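Local coordinates for ParB-C (Sulfolobus sp. NOB8H2, PDB 4RS7), which probably binds DNA through a histone-like, dimeric all-helical domain as part of an archaeal plasmid DNA segregation system, at residues R35-E38 with A39-K42; R75-F78 with R79-R83. All coordinates share one frame; numbering follows the deposited sequence.

How the contacts relate
Contact 1 comes first along the chain, in the middle of helix 24-50, the long central helix of the histone-like fold; contact 2 follows after helices 52-58 and 63-74, in the loop that leads to helix 83-86. Their centres lie 15 Å apart, and their nearest atoms stay about 4 Å apart without touching. The two meet through the dimer instead: Glu-38 and Lys-42 of contact 1 pack on Tyr-77 and Phe-81 of the second subunit, both from the loop that forms contact 2. Within one chain, then, residues 35-42 form part of the central helix at the interface, while residues Tyr-77 to Phe-81 of the loop lie against the partner's helix 24-50.

Contact 1. Residues R35-E38 with A39-K42; sequences RNME and AIYK
With CG anti to the backbone N and the rest of its chain extended, Glu-38 meets Lys-42, whose long chain stays straight until a bend at chi4 (53°) turns NZ back to the carboxylate. The result is an i to i+4 salt bridge along helix 24-50, the long central helix of the histone-like fold. It runs from OE2 of Glu-38 to NZ of Lys-42 at 2.7 Å, whereas OE1 of Glu-38 lies 4.0 Å from that NZ, so one carboxylate oxygen makes the contact. Both residues face the second subunit, Glu-38 packing on its Tyr-77 and Lys-42 on its Phe-81.

Met-37, a buried selenomethionine, touches both Ile-40 and Tyr-41. CG of Met-37 comes within 3.9 Å of CE1 of Tyr-41, in the plane of the ring and at its edge; the two side chains lie alongside and point the same way. SE of Met-37 is 4.3 Å from CD1 of Ile-40, a looser touch. Met-37 also packs on Val-74 of the second subunit, and the Tyr-41 ring meets Tyr-41 of that subunit with the planes at about 50°.

Beneath the salt bridge the same two residues are joined through the backbone, N of Lys-42 donating to O of Glu-38 over 3.0 Å with an N-H...O angle of 156°.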
loop_
_atom_site.group_PDB
_atom_site.type_symbol
_atom_site.label_atom_id
_atom_site.label_comp_id
_atom_site.label_asym_id
_atom_site.label_seq_id
_atom_site.Cartn_x
_atom_site.Cartn_y
_atom_site.Cartn_z
ATOM N N ARG A 35 2.955 -10.842 7.673
ATOM C CA ARG A 35 2.291 -10.143 8.769
ATOM C C ARG A 35 2.772 -8.700 8.891
ATOM O O ARG A 35 1.967 -7.783 9.047
ATOM C CB ARG A 35 2.513 -10.877 10.099
ATOM C CG ARG A 35 1.813 -12.221 10.205
ATOM C CD ARG A 35 0.325 -12.102 9.932
ATOM N NE ARG A 35 -0.382 -13.325 10.296
ATOM C CZ ARG A 35 -1.623 -13.620 9.920
ATOM N NH1 ARG A 35 -2.304 -12.780 9.151
ATOM N NH2 ARG A 35 -2.181 -14.763 10.306
ATOM N N ASN A 36 4.085 -8.499 8.822
ATOM C CA ASN A 36 4.657 -7.164 8.963
ATOM C C ASN A 36 4.191 -6.208 7.868
ATOM O O ASN A 36 3.982 -5.015 8.110
ATOM C CB ASN A 36 6.189 -7.223 8.987
ATOM C CG ASN A 36 6.734 -7.891 10.241
ATOM O OD1 ASN A 36 6.002 -8.132 11.204
ATOM N ND2 ASN A 36 8.030 -8.184 10.237
HETATM N N MSE A 37 4.029 -6.744 6.664
HETATM C CA MSE A 37 3.608 -5.956 5.512
HETATM C C MSE A 37 2.245 -5.300 5.741
HETATM O O MSE A 37 1.993 -4.183 5.274
HETATM C CB MSE A 37 3.545 -6.846 4.273
HETATM C CG MSE A 37 3.678 -6.105 2.974
HETATM SE SE MSE A 37 5.532 -5.654 2.611
HETATM C CE MSE A 37 6.038 -7.200 1.535
ATOM N N GLU A 38 1.363 -5.995 6.451
ATOM C CA GLU A 38 0.031 -5.458 6.710
ATOM C C GLU A 38 0.109 -4.122 7.447
ATOM O O GLU A 38 -0.643 -3.192 7.147
ATOM C CB GLU A 38 -0.828 -6.455 7.498
ATOM C CG GLU A 38 -2.279 -6.013 7.672
ATOM C CD GLU A 38 -3.154 -7.071 8.340
ATOM O OE1 GLU A 38 -2.615 -8.065 8.863
ATOM O OE2 GLU A 38 -4.389 -6.909 8.335
ATOM N N ALA A 39 1.028 -4.025 8.402
ATOM C CA ALA A 39 1.166 -2.814 9.206
ATOM C C ALA A 39 1.496 -1.587 8.353
ATOM O O ALA A 39 1.088 -0.473 8.671
ATOM C CB ALA A 39 2.208 -3.010 10.297
ATOM N N ILE A 40 2.223 -1.793 7.261
ATOM C CA ILE A 40 2.572 -0.684 6.384
ATOM C C ILE A 40 1.317 -0.097 5.737
ATOM O O ILE A 40 1.130 1.119 5.703
ATOM C CB ILE A 40 3.608 -1.104 5.312
ATOM C CG1 ILE A 40 4.906 -1.549 5.990
ATOM C CG2 ILE A 40 3.887 0.038 4.351
ATOM C CD1 ILE A 40 5.956 -2.072 5.042
ATOM N N TYR A 41 0.444 -0.963 5.242
ATOM C CA TYR A 41 -0.777 -0.498 4.600
ATOM C C TYR A 41 -1.771 0.081 5.611
ATOM O O TYR A 41 -2.551 0.980 5.283
ATOM C CB TYR A 41 -1.372 -1.609 3.728
ATOM C CG TYR A 41 -0.453 -1.925 2.573
ATOM C CD1 TYR A 41 0.569 -2.858 2.712
ATOM C CD2 TYR A 41 -0.567 -1.256 1.361
ATOM C CE1 TYR A 41 1.433 -3.136 1.667
ATOM C CE2 TYR A 41 0.299 -1.528 0.304
ATOM C CZ TYR A 41 1.295 -2.471 0.469
ATOM O OH TYR A 41 2.162 -2.755 -0.563
ATOM N N LYS A 42 -1.717 -0.417 6.844
ATOM C CA LYS A 42 -2.498 0.161 7.936
ATOM C C LYS A 42 -2.026 1.574 8.266
ATOM O O LYS A 42 -2.838 2.461 8.510
ATOM C CB LYS A 42 -2.412 -0.708 9.195
ATOM C CG LYS A 42 -3.347 -1.905 9.200
ATOM C CD LYS A 42 -3.309 -2.606 10.559
ATOM C CE LYS A 42 -4.435 -3.606 10.690
ATOM N NZ LYS A 42 -4.441 -4.537 9.535
#

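Contact 2. Residues R75-F78 with R79-R83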
loop_
_atom_site.group_PDB
_atom_site.type_symbol
_atom_site.label_atom_id
_atom_site.label_comp_id
_atom_site.label_asym_id
_atom_site.label_seq_id
_atom_site.Cartn_x
_atom_site.Cartn_y
_atom_site.Cartn_z
ATOM N N ARG A 75 -4.023 4.842 -5.402
ATOM C CA ARG A 75 -3.987 3.751 -6.376
ATOM C C ARG A 75 -2.629 3.603 -7.085
ATOM O O ARG A 75 -2.128 2.491 -7.240
ATOM C CB ARG A 75 -5.119 3.881 -7.399
ATOM C CG ARG A 75 -4.984 2.927 -8.582
ATOM C CD ARG A 75 -4.822 1.479 -8.129
ATOM N NE ARG A 75 -4.642 0.575 -9.262
ATOM C CZ ARG A 75 -3.465 0.261 -9.795
ATOM N NH1 ARG A 75 -2.346 0.771 -9.298
ATOM N NH2 ARG A 75 -3.405 -0.568 -10.827
ATOM N N PRO A 76 -2.033 4.721 -7.526
ATOM C CA PRO A 76 -0.727 4.617 -8.190
ATOM C C PRO A 76 0.359 4.018 -7.293
ATOM O O PRO A 76 1.382 3.565 -7.803
ATOM C CB PRO A 76 -0.387 6.076 -8.520
ATOM C CG PRO A 76 -1.709 6.759 -8.603
ATOM C CD PRO A 76 -2.552 6.098 -7.545
ATOM N N TYR A 77 0.132 4.014 -5.982
ATOM C CA TYR A 77 1.111 3.499 -5.027
ATOM C C TYR A 77 0.948 2.003 -4.755
ATOM O O TYR A 77 1.809 1.389 -4.125
ATOM C CB TYR A 77 1.007 4.255 -3.701
ATOM C CG TYR A 77 1.233 5.750 -3.809
ATOM C CD1 TYR A 77 0.531 6.629 -2.994
ATOM C CD2 TYR A 77 2.154 6.279 -4.703
ATOM C CE1 TYR A 77 0.729 7.992 -3.073
ATOM C CE2 TYR A 77 2.362 7.649 -4.787
ATOM C CZ TYR A 77 1.643 8.499 -3.967
ATOM O OH TYR A 77 1.830 9.860 -4.033
ATOM N N PHE A 78 -0.165 1.434 -5.206
ATOM C CA PHE A 78 -0.458 0.018 -4.985
ATOM C C PHE A 78 0.312 -0.836 -5.987
ATOM O O PHE A 78 -0.275 -1.434 -6.890
ATOM C CB PHE A 78 -1.959 -0.258 -5.131
ATOM C CG PHE A 78 -2.800 0.262 -3.992
ATOM C CD1 PHE A 78 -4.168 0.427 -4.150
ATOM C CD2 PHE A 78 -2.236 0.568 -2.766
ATOM C CE1 PHE A 78 -4.956 0.891 -3.108
ATOM C CE2 PHE A 78 -3.017 1.032 -1.721
ATOM C CZ PHE A 78 -4.376 1.194 -1.892
ATOM N N ARG A 79 1.629 -0.879 -5.831
ATOM C CA ARG A 79 2.487 -1.592 -6.764
ATOM C C ARG A 79 3.827 -1.878 -6.113
ATOM O O ARG A 79 4.118 -1.379 -5.027
ATOM C CB ARG A 79 2.700 -0.746 -8.025
ATOM C CG ARG A 79 3.468 0.549 -7.770
ATOM C CD ARG A 79 3.465 1.482 -8.986
ATOM N NE ARG A 79 4.013 2.793 -8.640
ATOM C CZ ARG A 79 5.309 3.090 -8.643
ATOM N NH1 ARG A 79 6.205 2.175 -8.988
ATOM N NH2 ARG A 79 5.712 4.306 -8.307
ATOM N N LEU A 80 4.646 -2.689 -6.775
ATOM C CA LEU A 80 6.019 -2.876 -6.339
ATOM C C LEU A 80 6.860 -1.764 -6.954
ATOM O O LEU A 80 6.997 -1.698 -8.175
ATOM C CB LEU A 80 6.548 -4.242 -6.793
ATOM C CG LEU A 80 7.982 -4.592 -6.386
ATOM C CD1 LEU A 80 8.145 -4.571 -4.864
ATOM C CD2 LEU A 80 8.366 -5.953 -6.939
ATOM N N PHE A 81 7.394 -0.875 -6.117
ATOM C CA PHE A 81 8.300 0.168 -6.594
ATOM C C PHE A 81 9.566 -0.503 -7.114
ATOM O O PHE A 81 10.030 -1.479 -6.532
ATOM C CB PHE A 81 8.661 1.140 -5.468
ATOM C CG PHE A 81 7.527 2.036 -5.041
ATOM C CD1 PHE A 81 6.368 1.506 -4.501
ATOM C CD2 PHE A 81 7.637 3.414 -5.155
ATOM C CE1 PHE A 81 5.329 2.329 -4.101
ATOM C CE2 PHE A 81 6.603 4.243 -4.754
ATOM C CZ PHE A 81 5.448 3.702 -4.226
ATOM N N SER A 82 10.119 0.007 -8.208
ATOM C CA SER A 82 11.335 -0.570 -8.770
ATOM C C SER A 82 12.515 -0.349 -7.829
ATOM O O SER A 82 12.485 0.544 -6.981
ATOM C CB SER A 82 11.639 0.027 -10.149
ATOM O OG SER A 82 12.026 1.387 -10.047
ATOM N N ARG A 83 13.551 -1.169 -7.978
ATOM C CA ARG A 83 14.756 -1.021 -7.170
ATOM C C ARG A 83 15.350 0.367 -7.362
ATOM O O ARG A 83 15.921 0.937 -6.435
ATOM C CB ARG A 83 15.796 -2.095 -7.516
ATOM C CG ARG A 83 15.331 -3.520 -7.248
ATOM C CD ARG A 83 16.484 -4.521 -7.275
ATOM N NE ARG A 83 16.807 -5.011 -5.937
ATOM C CZ ARG A 83 17.716 -4.459 -5.138
ATOM N NH1 ARG A 83 18.405 -3.397 -5.539
ATOM N NH2 ARG A 83 17.939 -4.969 -3.936
HETATM O O HOH W 1 2.679 -0.842 -2.535
#
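Arg-79 folds back on Pro-76 through a hydrogen bond. NE of Arg-79 donates to O of Pro-76 at 2.9 Å, the oxygen lying at the edge of the guanidinium, 8° out of its plane. CG of Arg-79 sits between the backbone N and the carbonyl carbon (chi1 65°), and the extended chain beyond it carries NE to that oxygen. In the backbone, N of Arg-79 makes a weak bond of 2.8 Å to O of Tyr-77, closing an inverse gamma turn centred on Phe-78. A water lies 2.9 Å from both O of Tyr-77 and O of Arg-79 and can donate to either, though with further acceptors in reach its two protons cannot serve them all.

Ring contacts follow. CZ of Phe-81 approaches CD2 of Tyr-77 at 4.2 Å, and NH2 of Arg-79 stands 3.6 Å above one face of the Phe-81 ring, offset toward its rim.

The charged end of Arg-79 is also held by a salt bridge from NH1 to Glu-85, on the next helix. The loop links helix 63-74 to helix 83-86 of its own chain and lies against the second subunit: Tyr-77 OH bonds to O of Trp-34, and the Phe-81 backbone to Ser-45 and Tyr-49, all three on helix 24-50 of that subunit.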